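Local coordinates for protein CG4930 (Drosophila melanogaster, PDB 3ISM) that inhibits the nuclease EndoG by forming a complex with it, and probably acts more broadly as a ribonuclease inhibitor, at residues L73-A78 with L119-L124; Q90-Y95 with D129-K134; E254-L259 with N293-N298. The protein carries 1 engineered substitution. All coordinates share one frame; numbering follows the deposited sequence.

Interaction 1: L73-A78 with L119-L124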
loop_
_atom_site.group_PDB
_atom_site.type_symbol
_atom_site.label_atom_id
_atom_site.label_comp_id
_atom_site.label_asym_id
_atom_site.label_seq_id
_atom_site.Cartn_x
_atom_site.Cartn_y
_atom_site.Cartn_z
ATOM N N LEU C 73 -21.932 -9.922 44.296
ATOM C CA LEU C 73 -22.257 -11.320 43.989
ATOM C C LEU C 73 -21.450 -12.279 44.855
ATOM O O LEU C 73 -21.943 -13.328 45.247
ATOM C CB LEU C 73 -22.040 -11.633 42.507
ATOM C CG LEU C 73 -23.092 -11.021 41.574
ATOM C CD1 LEU C 73 -22.562 -10.963 40.162
ATOM C CD2 LEU C 73 -24.417 -11.771 41.633
ATOM N N LEU C 74 -20.219 -11.883 45.166
ATOM C CA LEU C 74 -19.304 -12.705 45.945
ATOM C C LEU C 74 -19.506 -12.602 47.456
ATOM O O LEU C 74 -19.371 -13.603 48.150
ATOM C CB LEU C 74 -17.855 -12.359 45.593
ATOM C CG LEU C 74 -17.367 -12.804 44.215
ATOM C CD1 LEU C 74 -16.004 -12.185 43.870
ATOM C CD2 LEU C 74 -17.308 -14.321 44.127
ATOM N N PHE C 75 -19.857 -11.413 47.958
ATOM C CA PHE C 75 -19.816 -11.161 49.402
ATOM C C PHE C 75 -21.131 -10.774 50.091
ATOM O O PHE C 75 -21.206 -10.830 51.317
ATOM C CB PHE C 75 -18.736 -10.108 49.737
ATOM C CG PHE C 75 -17.381 -10.412 49.140
ATOM C CD1 PHE C 75 -16.705 -11.580 49.469
ATOM C CD2 PHE C 75 -16.785 -9.529 48.250
ATOM C CE1 PHE C 75 -15.463 -11.864 48.918
ATOM C CE2 PHE C 75 -15.545 -9.812 47.684
ATOM C CZ PHE C 75 -14.886 -10.975 48.023
ATOM N N ASP C 76 -22.144 -10.373 49.321
ATOM C CA ASP C 76 -23.435 -9.921 49.872
ATOM C C ASP C 76 -24.170 -10.900 50.775
ATOM O O ASP C 76 -24.968 -10.467 51.606
ATOM C CB ASP C 76 -24.404 -9.488 48.762
ATOM C CG ASP C 76 -24.491 -7.973 48.612
ATOM O OD1 ASP C 76 -23.719 -7.260 49.295
ATOM O OD2 ASP C 76 -25.341 -7.493 47.813
ATOM N N GLU C 77 -23.932 -12.201 50.607
ATOM C CA GLU C 77 -24.655 -13.238 51.376
ATOM C C GLU C 77 -26.154 -13.362 51.051
ATOM O O GLU C 77 -26.892 -14.032 51.761
ATOM C CB GLU C 77 -24.438 -13.092 52.896
ATOM C CG GLU C 77 -22.959 -13.003 53.305
ATOM C CD GLU C 77 -22.699 -13.291 54.781
ATOM O OE1 GLU C 77 -23.565 -13.006 55.636
ATOM O OE2 GLU C 77 -21.596 -13.794 55.079
ATOM N N ALA C 78 -26.595 -12.709 49.981
ATOM C CA ALA C 78 -27.919 -12.939 49.407
ATOM C C ALA C 78 -27.796 -14.077 48.395
ATOM O O ALA C 78 -26.699 -14.330 47.884
ATOM C CB ALA C 78 -28.413 -11.673 48.706
ATOM N N LEU C 119 -9.512 -14.132 50.324
ATOM C CA LEU C 119 -8.685 -14.917 51.250
ATOM C C LEU C 119 -9.093 -14.766 52.718
ATOM O O LEU C 119 -9.111 -15.744 53.463
ATOM C CB LEU C 119 -7.203 -14.577 51.066
ATOM C CG LEU C 119 -6.632 -14.871 49.674
ATOM C CD1 LEU C 119 -5.160 -14.501 49.616
ATOM C CD2 LEU C 119 -6.847 -16.329 49.290
ATOM N N LYS C 120 -9.410 -13.536 53.116
ATOM C CA LYS C 120 -9.915 -13.214 54.450
ATOM C C LYS C 120 -11.196 -13.989 54.770
ATOM O O LYS C 120 -11.371 -14.491 55.879
ATOM C CB LYS C 120 -10.174 -11.708 54.529
ATOM C CG LYS C 120 -10.786 -11.220 55.824
ATOM C CD LYS C 120 -11.676 -10.013 55.542
ATOM C CE LYS C 120 -12.420 -9.567 56.781
ATOM N NZ LYS C 120 -11.494 -8.978 57.783
ATOM N N LYS C 121 -12.076 -14.093 53.778
ATOM C CA LYS C 121 -13.340 -14.812 53.915
ATOM C C LYS C 121 -13.172 -16.302 53.634
ATOM O O LYS C 121 -14.135 -17.070 53.716
ATOM C CB LYS C 121 -14.397 -14.198 52.993
ATOM C CG LYS C 121 -14.667 -12.741 53.327
ATOM C CD LYS C 121 -16.086 -12.339 53.013
ATOM C CE LYS C 121 -16.451 -11.006 53.682
ATOM N NZ LYS C 121 -16.479 -11.083 55.166
ATOM N N GLU C 122 -11.941 -16.692 53.299
ATOM C CA GLU C 122 -11.562 -18.095 53.087
ATOM C C GLU C 122 -12.409 -18.773 52.011
ATOM O O GLU C 122 -12.858 -19.907 52.182
ATOM C CB GLU C 122 -11.579 -18.891 54.409
ATOM C CG GLU C 122 -10.388 -18.596 55.332
ATOM C CD GLU C 122 -10.297 -19.553 56.517
ATOM O OE1 GLU C 122 -9.819 -20.703 56.339
ATOM O OE2 GLU C 122 -10.697 -19.150 57.634
ATOM N N LEU C 123 -12.628 -18.050 50.912
ATOM C CA LEU C 123 -13.282 -18.593 49.716
ATOM C C LEU C 123 -12.234 -19.230 48.797
ATOM O O LEU C 123 -11.973 -18.748 47.682
ATOM C CB LEU C 123 -14.065 -17.490 48.992
ATOM C CG LEU C 123 -15.221 -16.867 49.785
ATOM C CD1 LEU C 123 -15.933 -15.805 48.968
ATOM C CD2 LEU C 123 -16.199 -17.951 50.241
ATOM N N LEU C 124 -11.637 -20.316 49.280
ATOM C CA LEU C 124 -10.431 -20.867 48.670
ATOM C C LEU C 124 -10.686 -21.597 47.354
ATOM O O LEU C 124 -9.799 -21.643 46.496
ATOM C CB LEU C 124 -9.662 -21.760 49.662
ATOM C CG LEU C 124 -9.087 -21.062 50.907
ATOM C CD1 LEU C 124 -8.150 -21.985 51.692
ATOM C CD2 LEU C 124 -8.370 -19.778 50.526
#

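Interaction 2: Q90-Y95 with D129-K134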
loop_
_atom_site.group_PDB
_atom_site.type_symbol
_atom_site.label_atom_id
_atom_site.label_comp_id
_atom_site.label_asym_id
_atom_site.label_seq_id
_atom_site.Cartn_x
_atom_site.Cartn_y
_atom_site.Cartn_z
ATOM N N GLN C 90 -18.137 -15.245 35.536
ATOM C CA GLN C 90 -18.413 -14.877 34.150
ATOM C C GLN C 90 -18.284 -13.380 33.876
ATOM O O GLN C 90 -17.700 -12.990 32.875
ATOM C CB GLN C 90 -19.804 -15.355 33.741
ATOM C CG GLN C 90 -19.949 -16.865 33.667
ATOM C CD GLN C 90 -21.299 -17.294 33.131
ATOM O OE1 GLN C 90 -21.906 -16.594 32.315
ATOM N NE2 GLN C 90 -21.774 -18.464 33.568
ATOM N N LEU C 91 -18.840 -12.549 34.752
ATOM C CA LEU C 91 -18.697 -11.087 34.632
ATOM C C LEU C 91 -17.230 -10.665 34.788
ATOM O O LEU C 91 -16.738 -9.845 34.007
ATOM C CB LEU C 91 -19.599 -10.327 35.629
ATOM C CG LEU C 91 -19.548 -8.776 35.602
ATOM C CD1 LEU C 91 -19.838 -8.235 34.224
ATOM C CD2 LEU C 91 -20.513 -8.164 36.609
ATOM N N LEU C 92 -16.528 -11.245 35.758
ATOM C CA LEU C 92 -15.121 -10.907 35.974
ATOM C C LEU C 92 -14.277 -11.192 34.732
ATOM O O LEU C 92 -13.474 -10.358 34.318
ATOM C CB LEU C 92 -14.549 -11.645 37.189
ATOM C CG LEU C 92 -13.123 -11.321 37.650
ATOM C CD1 LEU C 92 -13.002 -9.855 37.964
ATOM C CD2 LEU C 92 -12.784 -12.150 38.884
ATOM N N GLU C 93 -14.471 -12.371 34.152
ATOM C CA GLU C 93 -13.783 -12.764 32.934
ATOM C C GLU C 93 -14.048 -11.812 31.754
ATOM O O GLU C 93 -13.118 -11.349 31.107
ATOM C CB GLU C 93 -14.197 -14.185 32.556
ATOM C CG GLU C 93 -13.332 -14.788 31.498
ATOM C CD GLU C 93 -13.133 -16.290 31.693
ATOM O OE1 GLU C 93 -14.002 -16.967 32.320
ATOM O OE2 GLU C 93 -12.090 -16.781 31.214
ATOM N N GLU C 94 -15.320 -11.536 31.478
ATOM C CA GLU C 94 -15.691 -10.579 30.429
ATOM C C GLU C 94 -15.127 -9.189 30.711
ATOM O O GLU C 94 -14.524 -8.559 29.828
ATOM C CB GLU C 94 -17.212 -10.501 30.289
ATOM C CG GLU C 94 -17.708 -9.631 29.135
ATOM C CD GLU C 94 -17.502 -10.259 27.768
ATOM O OE1 GLU C 94 -17.476 -11.501 27.667
ATOM O OE2 GLU C 94 -17.383 -9.502 26.785
ATOM N N TYR C 95 -15.303 -8.718 31.943
ATOM C CA TYR C 95 -14.797 -7.392 32.304
ATOM C C TYR C 95 -13.264 -7.293 32.141
ATOM O O TYR C 95 -12.772 -6.344 31.502
ATOM C CB TYR C 95 -15.289 -6.935 33.677
ATOM C CG TYR C 95 -14.450 -5.840 34.291
ATOM C CD1 TYR C 95 -14.150 -4.681 33.582
ATOM C CD2 TYR C 95 -13.948 -5.965 35.582
ATOM C CE1 TYR C 95 -13.354 -3.693 34.138
ATOM C CE2 TYR C 95 -13.171 -4.969 36.142
ATOM C CZ TYR C 95 -12.882 -3.841 35.416
ATOM O OH TYR C 95 -12.123 -2.841 35.956
ATOM N N ASP C 129 -9.920 -22.099 41.824
ATOM C CA ASP C 129 -10.582 -22.540 40.589
ATOM C C ASP C 129 -10.858 -21.393 39.631
ATOM O O ASP C 129 -10.877 -21.583 38.417
ATOM C CB ASP C 129 -11.900 -23.263 40.902
ATOM C CG ASP C 129 -11.714 -24.469 41.812
ATOM O OD1 ASP C 129 -10.629 -25.092 41.772
ATOM O OD2 ASP C 129 -12.662 -24.795 42.569
ATOM N N VAL C 130 -11.088 -20.208 40.178
ATOM C CA VAL C 130 -11.414 -19.061 39.356
ATOM C C VAL C 130 -10.235 -18.094 39.199
ATOM O O VAL C 130 -9.676 -17.991 38.095
ATOM C CB VAL C 130 -12.706 -18.336 39.830
ATOM C CG1 VAL C 130 -13.009 -17.170 38.931
ATOM C CG2 VAL C 130 -13.899 -19.312 39.833
ATOM N N LEU C 131 -9.848 -17.392 40.267
ATOM C CA LEU C 131 -8.838 -16.337 40.125
ATOM C C LEU C 131 -7.478 -16.872 39.656
ATOM O O LEU C 131 -6.824 -16.268 38.793
ATOM C CB LEU C 131 -8.689 -15.516 41.407
ATOM C CG LEU C 131 -9.932 -14.718 41.838
ATOM C CD1 LEU C 131 -9.696 -13.853 43.092
ATOM C CD2 LEU C 131 -10.410 -13.846 40.709
ATOM N N VAL C 132 -7.060 -18.000 40.229
ATOM C CA VAL C 132 -5.779 -18.607 39.893
ATOM C C VAL C 132 -5.868 -19.384 38.567
ATOM O O VAL C 132 -5.158 -19.050 37.604
ATOM C CB VAL C 132 -5.241 -19.520 41.033
ATOM C CG1 VAL C 132 -4.030 -20.324 40.569
ATOM C CG2 VAL C 132 -4.896 -18.696 42.276
ATOM N N LYS C 133 -6.740 -20.392 38.504
ATOM C CA LYS C 133 -6.799 -21.255 37.321
ATOM C C LYS C 133 -7.144 -20.510 36.032
ATOM O O LYS C 133 -6.544 -20.766 34.990
ATOM C CB LYS C 133 -7.766 -22.420 37.506
ATOM C CG LYS C 133 -7.521 -23.532 36.492
ATOM C CD LYS C 133 -8.612 -24.574 36.483
ATOM C CE LYS C 133 -8.337 -25.600 35.379
ATOM N NZ LYS C 133 -9.548 -25.783 34.525
ATOM N N LYS C 134 -8.097 -19.582 36.102
ATOM C CA LYS C 134 -8.505 -18.831 34.913
ATOM C C LYS C 134 -7.602 -17.621 34.659
ATOM O O LYS C 134 -7.859 -16.834 33.746
ATOM C CB LYS C 134 -9.969 -18.405 35.007
ATOM C CG LYS C 134 -10.975 -19.558 34.889
ATOM C CD LYS C 134 -12.423 -19.044 34.996
ATOM C CE LYS C 134 -13.397 -20.165 35.320
ATOM N NZ LYS C 134 -13.478 -21.176 34.233
#

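Interaction 3: E254-L259 with N293-N298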
loop_
_atom_site.group_PDB
_atom_site.type_symbol
_atom_site.label_atom_id
_atom_site.label_comp_id
_atom_site.label_asym_id
_atom_site.label_seq_id
_atom_site.Cartn_x
_atom_site.Cartn_y
_atom_site.Cartn_z
ATOM N N GLU C 254 15.400 -9.809 -43.121
ATOM C CA GLU C 254 16.312 -10.083 -44.239
ATOM C C GLU C 254 16.317 -11.543 -44.719
ATOM O O GLU C 254 16.499 -11.805 -45.912
ATOM C CB GLU C 254 17.733 -9.598 -43.927
ATOM C CG GLU C 254 17.933 -8.083 -44.097
ATOM C CD GLU C 254 18.213 -7.648 -45.544
ATOM O OE1 GLU C 254 18.033 -8.457 -46.485
ATOM O OE2 GLU C 254 18.622 -6.481 -45.741
ATOM N N ILE C 255 16.123 -12.488 -43.798
ATOM C CA ILE C 255 16.018 -13.901 -44.182
ATOM C C ILE C 255 14.655 -14.204 -44.838
ATOM O O ILE C 255 14.587 -14.997 -45.785
ATOM C CB ILE C 255 16.344 -14.871 -42.997
ATOM C CG1 ILE C 255 16.189 -16.339 -43.417
ATOM C CG2 ILE C 255 15.496 -14.562 -41.785
ATOM C CD1 ILE C 255 16.460 -17.350 -42.307
ATOM N N ILE C 256 13.590 -13.562 -44.339
ATOM C CA ILE C 256 12.248 -13.661 -44.926
ATOM C C ILE C 256 12.289 -13.241 -46.404
ATOM O O ILE C 256 11.746 -13.928 -47.271
ATOM C CB ILE C 256 11.211 -12.796 -44.142
ATOM C CG1 ILE C 256 10.956 -13.382 -42.746
ATOM C CG2 ILE C 256 9.885 -12.683 -44.906
ATOM C CD1 ILE C 256 10.141 -12.479 -41.813
ATOM N N TRP C 257 12.966 -12.123 -46.669
ATOM C CA TRP C 257 13.169 -11.614 -48.021
ATOM C C TRP C 257 14.018 -12.563 -48.882
ATOM O O TRP C 257 13.846 -12.611 -50.096
ATOM C CB TRP C 257 13.796 -10.215 -47.981
ATOM C CG TRP C 257 13.482 -9.371 -49.189
ATOM C CD1 TRP C 257 14.104 -9.412 -50.406
ATOM C CD2 TRP C 257 12.475 -8.353 -49.290
ATOM N NE1 TRP C 257 13.546 -8.491 -51.257
ATOM C CE2 TRP C 257 12.544 -7.825 -50.600
ATOM C CE3 TRP C 257 11.518 -7.839 -48.404
ATOM C CZ2 TRP C 257 11.696 -6.807 -51.044
ATOM C CZ3 TRP C 257 10.676 -6.825 -48.845
ATOM C CH2 TRP C 257 10.771 -6.321 -50.156
ATOM N N LYS C 258 14.927 -13.308 -48.253
ATOM C CA LYS C 258 15.705 -14.335 -48.956
ATOM C C LYS C 258 14.846 -15.558 -49.276
ATOM O O LYS C 258 14.773 -15.983 -50.431
ATOM C CB LYS C 258 16.941 -14.756 -48.147
ATOM C CG LYS C 258 18.276 -14.269 -48.703
ATOM C CD LYS C 258 18.741 -12.971 -48.063
ATOM C CE LYS C 258 20.118 -12.569 -48.584
ATOM N NZ LYS C 258 20.725 -11.495 -47.754
ATOM N N LEU C 259 14.193 -16.102 -48.245
ATOM C CA LEU C 259 13.327 -17.282 -48.361
ATOM C C LEU C 259 12.299 -17.168 -49.487
ATOM O O LEU C 259 12.001 -18.148 -50.178
ATOM C CB LEU C 259 12.595 -17.528 -47.036
ATOM C CG LEU C 259 13.360 -18.195 -45.887
ATOM C CD1 LEU C 259 12.812 -17.735 -44.527
ATOM C CD2 LEU C 259 13.324 -19.716 -46.009
ATOM N N ASN C 293 5.268 -1.951 -39.324
ATOM C CA ASN C 293 4.125 -1.369 -40.031
ATOM C C ASN C 293 4.482 -0.673 -41.343
ATOM O O ASN C 293 3.666 -0.608 -42.261
ATOM C CB ASN C 293 3.358 -0.416 -39.111
ATOM C CG ASN C 293 2.579 -1.151 -38.037
ATOM O OD1 ASN C 293 2.443 -2.377 -38.086
ATOM N ND2 ASN C 293 2.074 -0.409 -37.053
ATOM N N SER C 294 5.705 -0.163 -41.427
ATOM C CA SER C 294 6.197 0.420 -42.660
ATOM C C SER C 294 6.622 -0.682 -43.631
ATOM O O SER C 294 6.190 -0.700 -44.788
ATOM C CB SER C 294 7.364 1.365 -42.367
ATOM O OG SER C 294 7.146 2.047 -41.143
ATOM N N TRP C 295 7.452 -1.603 -43.141
ATOM C CA TRP C 295 8.088 -2.641 -43.964
ATOM C C TRP C 295 7.110 -3.692 -44.476
ATOM O O TRP C 295 7.277 -4.196 -45.591
ATOM C CB TRP C 295 9.223 -3.309 -43.175
ATOM C CG TRP C 295 9.810 -4.581 -43.768
ATOM C CD1 TRP C 295 10.836 -4.673 -44.665
ATOM C CD2 TRP C 295 9.429 -5.933 -43.458
ATOM N NE1 TRP C 295 11.112 -5.992 -44.941
ATOM C CE2 TRP C 295 10.261 -6.787 -44.219
ATOM C CE3 TRP C 295 8.463 -6.504 -42.617
ATOM C CZ2 TRP C 295 10.157 -8.181 -44.165
ATOM C CZ3 TRP C 295 8.361 -7.892 -42.564
ATOM C CH2 TRP C 295 9.206 -8.712 -43.330
ATOM N N ILE C 296 6.098 -4.026 -43.673
ATOM C CA ILE C 296 5.154 -5.088 -44.064
ATOM C C ILE C 296 4.416 -4.752 -45.377
ATOM O O ILE C 296 4.085 -5.648 -46.162
ATOM C CB ILE C 296 4.198 -5.514 -42.889
ATOM C CG1 ILE C 296 3.643 -6.924 -43.101
ATOM C CG2 ILE C 296 3.084 -4.475 -42.631
ATOM C CD1 ILE C 296 4.675 -8.014 -43.088
ATOM N N PHE C 297 4.219 -3.456 -45.619
ATOM C CA PHE C 297 3.665 -2.943 -46.869
ATOM C C PHE C 297 4.598 -3.183 -48.048
ATOM O O PHE C 297 4.139 -3.516 -49.150
ATOM C CB PHE C 297 3.384 -1.446 -46.754
ATOM C CG PHE C 297 2.040 -1.121 -46.182
ATOM C CD1 PHE C 297 0.925 -1.025 -47.007
ATOM C CD2 PHE C 297 1.888 -0.891 -44.820
ATOM C CE1 PHE C 297 -0.322 -0.715 -46.484
ATOM C CE2 PHE C 297 0.642 -0.579 -44.280
ATOM C CZ PHE C 297 -0.467 -0.491 -45.115
ATOM N N ASN C 298 5.900 -2.998 -47.816
ATOM C CA ASN C 298 6.926 -3.292 -48.825
ATOM C C ASN C 298 6.965 -4.777 -49.184
ATOM O O ASN C 298 7.072 -5.132 -50.360
ATOM C CB ASN C 298 8.315 -2.841 -48.351
ATOM C CG ASN C 298 8.401 -1.342 -48.097
ATOM O OD1 ASN C 298 8.904 -0.911 -47.058
ATOM N ND2 ASN C 298 7.922 -0.543 -49.047
#

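Interaction 1: L73-A78 with L119-L124
Apolar contact carries this junction, and F75 is at its middle: its ring meets both K121 and L123 from the other segment. F75 CE1 lies 4.0 Å from L123 CD1. The leucine also brings CD1 to within 4.2 Å of the backbone atom L74 O, a van der Waals approach rather than a bond. F75 CD1, meanwhile, is 3.7 Å from K121 CD, so the lysine contributes the aliphatic part of its chain. Both partners reach the ring at a slant. The F75 torsion leaves CG anti to the carbonyl carbon (chi1 -51°), and in this setting the ring has L74 CB 3.8 Å above its plane, over its centre.

Polar terms are weaker. The contact contains no hydrogen bond from one segment to the other. K121 NZ and E77 OE2 carry opposite charges but stand 5.8 Å apart, too far for direct pairing; the lysine also has a long, weak ion pair with E117.

In the backbone, helix 104-120 ends in a Schellman motif in which E122 has positive phi (57°), with a weak bond from E122 N to L119 O of 3.0 Å. L123 follows as the centre of an inverse gamma turn and as N-cap residue of helix 124-132. K121 precedes and L123 follows E122, and both have CB directed toward the other segment. Beyond the two segments, F75 packs edge-to-face with W71 and touches L114, E117 and V118 of helix 104-120.

With 150 Å² buried in all and no directional bond, the end of helix 52-75 meets the turn after helix 104-120, on the surface of the helical region matching the Ku C-terminal-like family, through shape and hydrophobic contact, and the lysine amine is left to surface electrostatics.

Interaction 2: Q90-Y95 with D129-K134
The backbones are nearest at E93 and K134, whose CA atoms are 8.3 Å apart; the CA atoms of L92 and L131 are 9.3 Å apart. Residues 90-95 are regular helix, held by bonds such as Y95 N to L91 O at 2.8 Å. The other segment is less regular: a wider, pi-type turn runs through 129-132 near the end of helix 124-132, and K134 N is bonded to V130 O at 3.0 Å. K134 directs its CB toward 90-95, whereas L131 gets there through the end of its side chain.

The buried half of the contact is a leucine pair. L92 CD2 and L131 CD2 approach to 3.4 Å, tighter than usual for two methyl groups, and the side chains cross at about a right angle. The two leucines differ in their first torsion: L92 has CG anti to its backbone nitrogen (chi1 -174°), while that of L131 is anti to the carbonyl carbon (chi1 -64°). This is core packing of an all-helical domain that matches the Ku C-terminal-like family. Around the pair, L92 also touches I70 of helix 52-75 together with Y107, W110 and I111 of helix 104-120, so it lies where several helices converge.

The second half is exposed. E93 OE1 comes within 3.7 Å of K134 CD, the carboxylate reaching across the lysine chain rather than to its end. K134 bends at its last torsion (chi4 -65°), and NZ stays 4.7 Å from E93 OE1. That distance allows electrostatic attraction but gives no direct salt bridge. E94, the next residue of the helix, instead forms a salt bridge with R94 of the neighbouring CG8862 chain, which brings this helix into the interface of the complex.

Interaction 3: E254-L259 with N293-N298
A pair of tryptophans, W257 and W295, bridges two helices of a helical bundle that run almost parallel. The axes of segments 254-259 and 293-298 are 12.5 Å apart at closest approach, with N-to-C directions only 8° apart. The gap is bridged by the two indoles, and the closest CA pair, W257 and N298, is 10.4 Å apart.

The six-membered ring of W257 and the five-membered ring of W295 have centroids 5.9 Å apart and planes at 49°, an oblique pairing that is neither a stack nor edge-to-face. The side chains run antiparallel alongside one another; with CG anti to the backbone N (chi1 168°), W295 extends to the helix carrying W257. At their closest, W257 CE3 lies 3.9 Å from W295 NE1, and no hydrogen bond joins the segments. Further along the W257 ring, CH2 is 3.9 Å from N298 O, so the indole also rests against the backbone of the second helix. The buried I256 brings CD1 to 4.2 Å from W295 CH2, at the far end of the indole.

Helix 267-287, which separates the two segments along the chain, packs against both: I256 touches L276 and W295 touches L277. Within helix 238-261, F261 meets the ring of W257, while F297 of helix 290-305 packs edge-to-face with F342 of helix 340-343.

From the N terminus, interaction 1 opens first, at 73-78 near the end of helix 52-75. Interaction 2 opens next, at 90-95 on helix 81-102. Interaction 1 closes at 119-124, and interaction 2 only at 129-134, so the two cross. Their loops, of 40 and 33 residues, are nearly all helix, and together they tie the four helices from 52-75 to 124-132 into one unit. Their centres are about 15 Å apart and their nearest atoms about 5 Å, with no touch. Interaction 3 follows in series, joining helices 238-261 and 290-305 across helix 267-287. It lies on the opposite side of the chain's centre, its centre about 99 Å from that of interaction 1 and about 85 Å from that of interaction 2.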